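Local coordinates for beta-ketoacyl-[acyl-carrier-protein] synthase FabY (Pseudomonas aeruginosa, PDB 4CW4), which catalyses the condensation of acetyl-CoA with malonyl-ACP to acetoacetyl-ACP, the primer that starts bacterial fatty acid synthesis, at residues Tyr64-Gly69 against Arg79-Arg84; Arg431-Val436 against Pro529-Phe534. All blocks are in the same frame, centred on the assembly; numbering follows the deposited sequence.

Interaction 1 of 2, residues Tyr64-Gly69 against Arg79-Arg84. With SO4 (sulfate ion), chain B.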
loop_
_atom_site.group_PDB
_atom_site.type_symbol
_atom_site.label_atom_id
_atom_site.label_comp_id
_atom_site.label_asym_id
_atom_site.label_seq_id
_atom_site.Cartn_x
_atom_site.Cartn_y
_atom_site.Cartn_z
ATOM N N TYR A 64 19.738 -0.733 39.294
ATOM C CA TYR A 64 19.472 0.529 38.617
ATOM C C TYR A 64 20.210 1.661 39.329
ATOM O O TYR A 64 20.220 1.734 40.564
ATOM C CB TYR A 64 17.963 0.785 38.570
ATOM C CG TYR A 64 17.173 -0.368 37.982
ATOM C CD1 TYR A 64 17.118 -0.570 36.609
ATOM C CD2 TYR A 64 16.491 -1.260 38.803
ATOM C CE1 TYR A 64 16.399 -1.613 36.069
ATOM C CE2 TYR A 64 15.769 -2.310 38.272
ATOM C CZ TYR A 64 15.730 -2.486 36.906
ATOM O OH TYR A 64 15.014 -3.528 36.371
ATOM N N LEU A 65 20.853 2.517 38.541
ATOM C CA LEU A 65 21.688 3.597 39.056
ATOM C C LEU A 65 21.152 4.965 38.659
ATOM O O LEU A 65 20.878 5.210 37.491
ATOM C CB LEU A 65 23.106 3.470 38.494
ATOM C CG LEU A 65 24.055 2.445 39.112
ATOM C CD1 LEU A 65 23.397 1.090 39.245
ATOM C CD2 LEU A 65 25.313 2.340 38.266
ATOM N N ALA A 66 21.029 5.864 39.629
ATOM C CA ALA A 66 20.682 7.248 39.331
ATOM C C ALA A 66 21.869 7.926 38.660
ATOM O O ALA A 66 22.936 7.323 38.505
ATOM C CB ALA A 66 20.300 7.989 40.602
ATOM N N GLU A 67 21.685 9.181 38.264
ATOM C CA GLU A 67 22.776 9.963 37.701
ATOM C C GLU A 67 23.943 10.017 38.686
ATOM O O GLU A 67 25.102 10.093 38.282
ATOM C CB GLU A 67 22.299 11.380 37.361
ATOM C CG GLU A 67 23.400 12.312 36.851
ATOM C CD GLU A 67 24.064 11.798 35.586
ATOM O OE1 GLU A 67 23.433 10.992 34.871
ATOM O OE2 GLU A 67 25.215 12.202 35.307
ATOM N N ASP A 68 23.625 9.958 39.978
ATOM C CA ASP A 68 24.630 10.022 41.039
ATOM C C ASP A 68 25.432 8.732 41.174
ATOM O O ASP A 68 26.489 8.722 41.805
ATOM C CB ASP A 68 23.960 10.299 42.389
ATOM C CG ASP A 68 22.967 11.440 42.330
ATOM O OD1 ASP A 68 23.118 12.329 41.461
ATOM O OD2 ASP A 68 22.032 11.448 43.159
ATOM N N GLY A 69 24.923 7.649 40.598
ATOM C CA GLY A 69 25.483 6.328 40.822
ATOM C C GLY A 69 24.751 5.613 41.945
ATOM O O GLY A 69 24.954 4.418 42.173
ATOM N N ARG A 79 9.119 6.334 43.204
ATOM C CA ARG A 79 9.121 7.564 43.975
ATOM C C ARG A 79 9.838 8.688 43.225
ATOM O O ARG A 79 9.319 9.798 43.096
ATOM C CB ARG A 79 9.810 7.317 45.327
ATOM C CG ARG A 79 10.306 8.572 46.027
ATOM C CD ARG A 79 11.289 8.211 47.111
ATOM N NE ARG A 79 12.561 8.907 46.904
ATOM C CZ ARG A 79 13.616 8.403 46.267
ATOM N NH1 ARG A 79 13.581 7.180 45.748
ATOM N NH2 ARG A 79 14.720 9.131 46.150
ATOM N N ARG A 80 11.029 8.388 42.736
ATOM C CA ARG A 80 11.926 9.395 42.196
ATOM C C ARG A 80 11.602 9.835 40.765
ATOM O O ARG A 80 11.789 11.004 40.428
ATOM C CB ARG A 80 13.350 8.850 42.246
ATOM C CG ARG A 80 14.443 9.858 41.985
ATOM C CD ARG A 80 15.749 9.325 42.534
ATOM N NE ARG A 80 16.889 10.157 42.172
ATOM C CZ ARG A 80 18.034 10.194 42.849
ATOM N NH1 ARG A 80 18.196 9.459 43.944
ATOM N NH2 ARG A 80 19.014 10.984 42.437
ATOM N N TYR A 81 11.125 8.907 39.941
ATOM C CA TYR A 81 11.006 9.163 38.507
ATOM C C TYR A 81 9.590 9.081 37.938
ATOM O O TYR A 81 9.397 9.434 36.785
ATOM C CB TYR A 81 11.893 8.192 37.706
ATOM C CG TYR A 81 13.363 8.262 38.053
ATOM C CD1 TYR A 81 14.195 9.186 37.446
ATOM C CD2 TYR A 81 13.918 7.402 38.987
ATOM C CE1 TYR A 81 15.553 9.257 37.773
ATOM C CE2 TYR A 81 15.251 7.463 39.309
ATOM C CZ TYR A 81 16.064 8.395 38.705
ATOM O OH TYR A 81 17.396 8.447 39.033
ATOM N N ALA A 82 8.600 8.629 38.711
ATOM C CA ALA A 82 7.265 8.417 38.117
ATOM C C ALA A 82 6.724 9.684 37.446
ATOM O O ALA A 82 6.205 9.629 36.335
ATOM C CB ALA A 82 6.281 7.906 39.119
ATOM N N GLU A 83 6.848 10.826 38.111
ATOM C CA GLU A 83 6.333 12.059 37.542
ATOM C C GLU A 83 6.974 12.349 36.173
ATOM O O GLU A 83 6.288 12.685 35.216
ATOM C CB GLU A 83 6.562 13.223 38.517
ATOM C CG GLU A 83 5.990 14.550 38.039
ATOM C CD GLU A 83 6.270 15.732 38.966
ATOM O OE1 GLU A 83 6.819 15.553 40.080
ATOM O OE2 GLU A 83 5.935 16.864 38.561
ATOM N N ARG A 84 8.293 12.232 36.072
ATOM C CA ARG A 84 8.974 12.445 34.785
ATOM C C ARG A 84 8.585 11.422 33.724
ATOM O O ARG A 84 8.399 11.772 32.563
ATOM C CB ARG A 84 10.492 12.416 34.972
ATOM C CG ARG A 84 11.076 13.732 35.488
ATOM C CD ARG A 84 12.543 13.601 35.799
ATOM N NE ARG A 84 12.750 12.979 37.098
ATOM C CZ ARG A 84 13.947 12.787 37.650
ATOM N NH1 ARG A 84 15.045 13.156 36.997
ATOM N NH2 ARG A 84 14.048 12.230 38.855
HETATM S S SO4 B . 18.167 11.945 38.831
HETATM O O1 SO4 B . 19.052 12.690 39.727
HETATM O O2 SO4 B . 18.846 10.728 38.387
HETATM O O3 SO4 B . 16.936 11.595 39.542
HETATM O O4 SO4 B . 17.859 12.772 37.665
#
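Ala66, Arg80 and Tyr81 carry this small contact between a beta turn and a helix. The methyl of Ala66 points at the helix and touches two polar tips. Its CB lies 3.3 Å from Tyr81 OH and also rests over one face of the Arg80 guanidinium, offset toward the rim. Arg80 has CG anti to its backbone N (chi1 -168°) and runs extended from CG to NE, so the guanidinium reaches across to the turn. There Arg80 NH2 makes a salt bridge of 3.1 Å with Asp68 OD2. Asp68 OD2 lies at the guanidinium edge, close to its plane, while the carboxylate plane is turned 57° from it. NH2 therefore meets OD2 from above the carboxylate plane. Asp68 is poorly ordered, so this bridge is probably loose.

A sulfate, probably from the crystallisation liquor, fills the angle between the segments. Arg80 NE bonds to SO4 O3 at 3.0 Å, and Arg80 NH2 to SO4 O1. Tyr81 OH donates to SO4 O2 at 2.8 Å, and Glu67 N of the turn points almost straight at the same oxygen. Arg84 bends at chi3 and reaches the ion from the next helical turn, NH1 to SO4 O4 at 2.9 Å and NH2 to SO4 O3. Arg84 NH2 also bonds to Arg80 O, which, with the two sulfate bonds, holds the rotation of the guanidinium. The two arginines probably offset the charge of the anion.

The turn is type I, from Ala66 to Gly69, closed by Gly69 N to Ala66 O at 2.9 Å. It connects strands 63-65 and 71-72 of a small antiparallel sheet. Helix 74-87 follows directly and packs back on this hairpin: Arg80 and Tyr81 touch Leu72, as does Ala66. Tyr81 also rests on Leu56 and Val57.

Interaction 2 of 2, residues Arg431-Val436 against Pro529-Phe534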
loop_
_atom_site.group_PDB
_atom_site.type_symbol
_atom_site.label_atom_id
_atom_site.label_comp_id
_atom_site.label_asym_id
_atom_site.label_seq_id
_atom_site.Cartn_x
_atom_site.Cartn_y
_atom_site.Cartn_z
ATOM N N ARG A 431 -23.076 -11.241 24.959
ATOM C CA ARG A 431 -23.860 -10.273 25.706
ATOM C C ARG A 431 -23.234 -9.854 27.017
ATOM O O ARG A 431 -23.429 -8.728 27.439
ATOM C CB ARG A 431 -25.272 -10.801 25.969
ATOM C CG ARG A 431 -26.144 -10.757 24.729
ATOM C CD ARG A 431 -27.478 -11.471 24.962
ATOM N NE ARG A 431 -28.345 -11.318 23.800
ATOM C CZ ARG A 431 -29.444 -12.032 23.578
ATOM N NH1 ARG A 431 -29.839 -12.967 24.446
ATOM N NH2 ARG A 431 -30.151 -11.812 22.481
ATOM N N HIS A 432 -22.504 -10.747 27.677
ATOM C CA HIS A 432 -22.046 -10.473 29.030
ATOM C C HIS A 432 -20.549 -10.564 29.249
ATOM O O HIS A 432 -20.071 -10.251 30.333
ATOM C CB HIS A 432 -22.774 -11.411 29.998
ATOM C CG HIS A 432 -24.257 -11.283 29.934
ATOM N ND1 HIS A 432 -24.923 -10.168 30.392
ATOM C CD2 HIS A 432 -25.202 -12.107 29.427
ATOM C CE1 HIS A 432 -26.220 -10.324 30.196
ATOM N NE2 HIS A 432 -26.415 -11.489 29.607
ATOM N N ALA A 433 -19.801 -10.938 28.217
ATOM C CA ALA A 433 -18.360 -11.074 28.349
ATOM C C ALA A 433 -17.633 -10.617 27.096
ATOM O O ALA A 433 -16.591 -11.169 26.745
ATOM C CB ALA A 433 -17.993 -12.503 28.686
ATOM N N SER A 434 -18.168 -9.592 26.435
ATOM C CA SER A 434 -17.459 -8.982 25.309
ATOM C C SER A 434 -17.308 -7.481 25.521
ATOM O O SER A 434 -18.073 -6.872 26.267
ATOM C CB SER A 434 -18.138 -9.291 23.958
ATOM O OG SER A 434 -19.263 -8.477 23.733
ATOM N N PHE A 435 -16.302 -6.902 24.870
ATOM C CA PHE A 435 -16.069 -5.464 24.914
ATOM C C PHE A 435 -15.623 -4.979 23.540
ATOM O O PHE A 435 -15.248 -5.774 22.668
ATOM C CB PHE A 435 -15.090 -5.071 26.037
ATOM C CG PHE A 435 -13.649 -5.520 25.844
ATOM C CD1 PHE A 435 -13.287 -6.862 25.917
ATOM C CD2 PHE A 435 -12.642 -4.575 25.666
ATOM C CE1 PHE A 435 -11.947 -7.250 25.777
ATOM C CE2 PHE A 435 -11.317 -4.961 25.518
ATOM C CZ PHE A 435 -10.975 -6.300 25.579
ATOM N N VAL A 436 -15.694 -3.666 23.358
ATOM C CA VAL A 436 -15.347 -3.043 22.094
ATOM C C VAL A 436 -14.149 -2.128 22.285
ATOM O O VAL A 436 -14.126 -1.260 23.161
ATOM C CB VAL A 436 -16.518 -2.194 21.542
ATOM C CG1 VAL A 436 -16.120 -1.501 20.222
ATOM C CG2 VAL A 436 -17.777 -3.030 21.359
ATOM N N PRO A 529 -14.948 -12.311 33.745
ATOM C CA PRO A 529 -13.847 -11.989 32.822
ATOM C C PRO A 529 -14.319 -11.784 31.390
ATOM O O PRO A 529 -15.187 -12.500 30.911
ATOM C CB PRO A 529 -12.947 -13.222 32.894
ATOM C CG PRO A 529 -13.261 -13.855 34.222
ATOM C CD PRO A 529 -14.694 -13.547 34.513
ATOM N N LEU A 530 -13.739 -10.799 30.720
ATOM C CA LEU A 530 -14.052 -10.536 29.327
ATOM C C LEU A 530 -13.356 -11.587 28.467
ATOM O O LEU A 530 -12.184 -11.902 28.690
ATOM C CB LEU A 530 -13.620 -9.118 28.966
ATOM C CG LEU A 530 -14.435 -8.016 29.623
ATOM C CD1 LEU A 530 -13.677 -6.695 29.596
ATOM C CD2 LEU A 530 -15.791 -7.893 28.963
ATOM N N GLU A 531 -14.092 -12.143 27.506
ATOM C CA GLU A 531 -13.628 -13.280 26.712
ATOM C C GLU A 531 -13.483 -12.957 25.239
ATOM O O GLU A 531 -12.816 -13.684 24.528
ATOM C CB GLU A 531 -14.580 -14.477 26.841
ATOM C CG GLU A 531 -14.888 -14.918 28.277
ATOM C CD GLU A 531 -13.729 -15.597 28.985
ATOM O OE1 GLU A 531 -12.587 -15.580 28.485
ATOM O OE2 GLU A 531 -13.973 -16.144 30.083
ATOM N N VAL A 532 -14.127 -11.881 24.794
ATOM C CA VAL A 532 -14.138 -11.519 23.385
ATOM C C VAL A 532 -13.979 -10.019 23.242
ATOM O O VAL A 532 -14.639 -9.266 23.944
ATOM C CB VAL A 532 -15.462 -11.919 22.735
ATOM C CG1 VAL A 532 -15.542 -11.441 21.261
ATOM C CG2 VAL A 532 -15.659 -13.412 22.840
ATOM N N CYS A 533 -13.107 -9.596 22.320
ATOM C CA CYS A 533 -12.990 -8.183 21.985
ATOM C C CYS A 533 -13.284 -7.954 20.511
ATOM O O CYS A 533 -12.782 -8.686 19.639
ATOM C CB CYS A 533 -11.589 -7.653 22.274
ATOM S SG CYS A 533 -11.441 -5.868 21.997
ATOM N N PHE A 534 -14.086 -6.929 20.245
ATOM C CA PHE A 534 -14.317 -6.438 18.897
ATOM C C PHE A 534 -13.451 -5.199 18.686
ATOM O O PHE A 534 -13.631 -4.172 19.361
ATOM C CB PHE A 534 -15.786 -6.102 18.729
ATOM C CG PHE A 534 -16.682 -7.284 18.967
ATOM C CD1 PHE A 534 -16.784 -8.275 18.022
ATOM C CD2 PHE A 534 -17.388 -7.416 20.144
ATOM C CE1 PHE A 534 -17.583 -9.364 18.223
ATOM C CE2 PHE A 534 -18.184 -8.512 20.359
ATOM C CZ PHE A 534 -18.284 -9.491 19.398
#
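Strands 434-436 and 532-534 run side by side as parallel neighbours, joined by backbone hydrogen bonds. Phe435 N bonds to Val532 O at 3.0 Å, and Phe534 N to Phe435 O at 2.9 Å, both nearly along the C=O axis. At the strand entrance Ala433 O takes two donors in its carbonyl plane. Glu531 N is the shorter and straighter at 2.8 Å and 172°, while Val532 N is longer and more bent.

Phe435 buries the most surface. Its CG sits in the crowded position between backbone N and carbonyl carbon (chi1 68°), which swings the ring back over the partner strand. Cys533 SG lies over one ring face, 3.8 Å from the centroid of Phe435 and offset toward the rim. Cys533 CB makes a CH-pi contact with the same ring. Leu530 crosses Phe435 at about a right angle, CD1 to Phe435 CD1 at 3.7 Å. On the other face of the sheet Ser434 OG lies at the edge of the Phe534 ring, 3.5 Å from CE2.

Further out, Ser434 OG is hydrogen-bonded to Val430 O and Trp466 NE1. Glu531 turns away to Ser551 and Arg553. Helix 482-496 packs on Phe435, Leu530 and Cys533, and helix 409-425 on Phe534, so the sheet is sandwiched as in the thiolase-like fold.

The side chain of Val436 is about 8 Å from that of His439, a predicted active-site residue. No charged side chains pair across the strands. Backbone bonds set the parallel register, and one sulfur-aromatic contact lies beside apolar packing, in a strand that leads toward His439.

From the N terminus, interaction 1 comes first. It closes a short loop, with 9 residues between its segments, and ties the turn of a small hairpin to the helix that follows. Interaction 2 opens much later, with 92 residues between its segments, and brings strand 434-437 beside strand 532-539 in the ketosynthase part of the chain. The two are in series: neither nests in the other and they do not cross. The centres of interactions 1 and 2 are about 39 Å apart. The nearest atoms of interactions 1 and 2 are about 25 Å apart. The first is local and partly buried, remote from the active-site residues. The second is a buried, long-range strand pairing near the predicted catalytic His439.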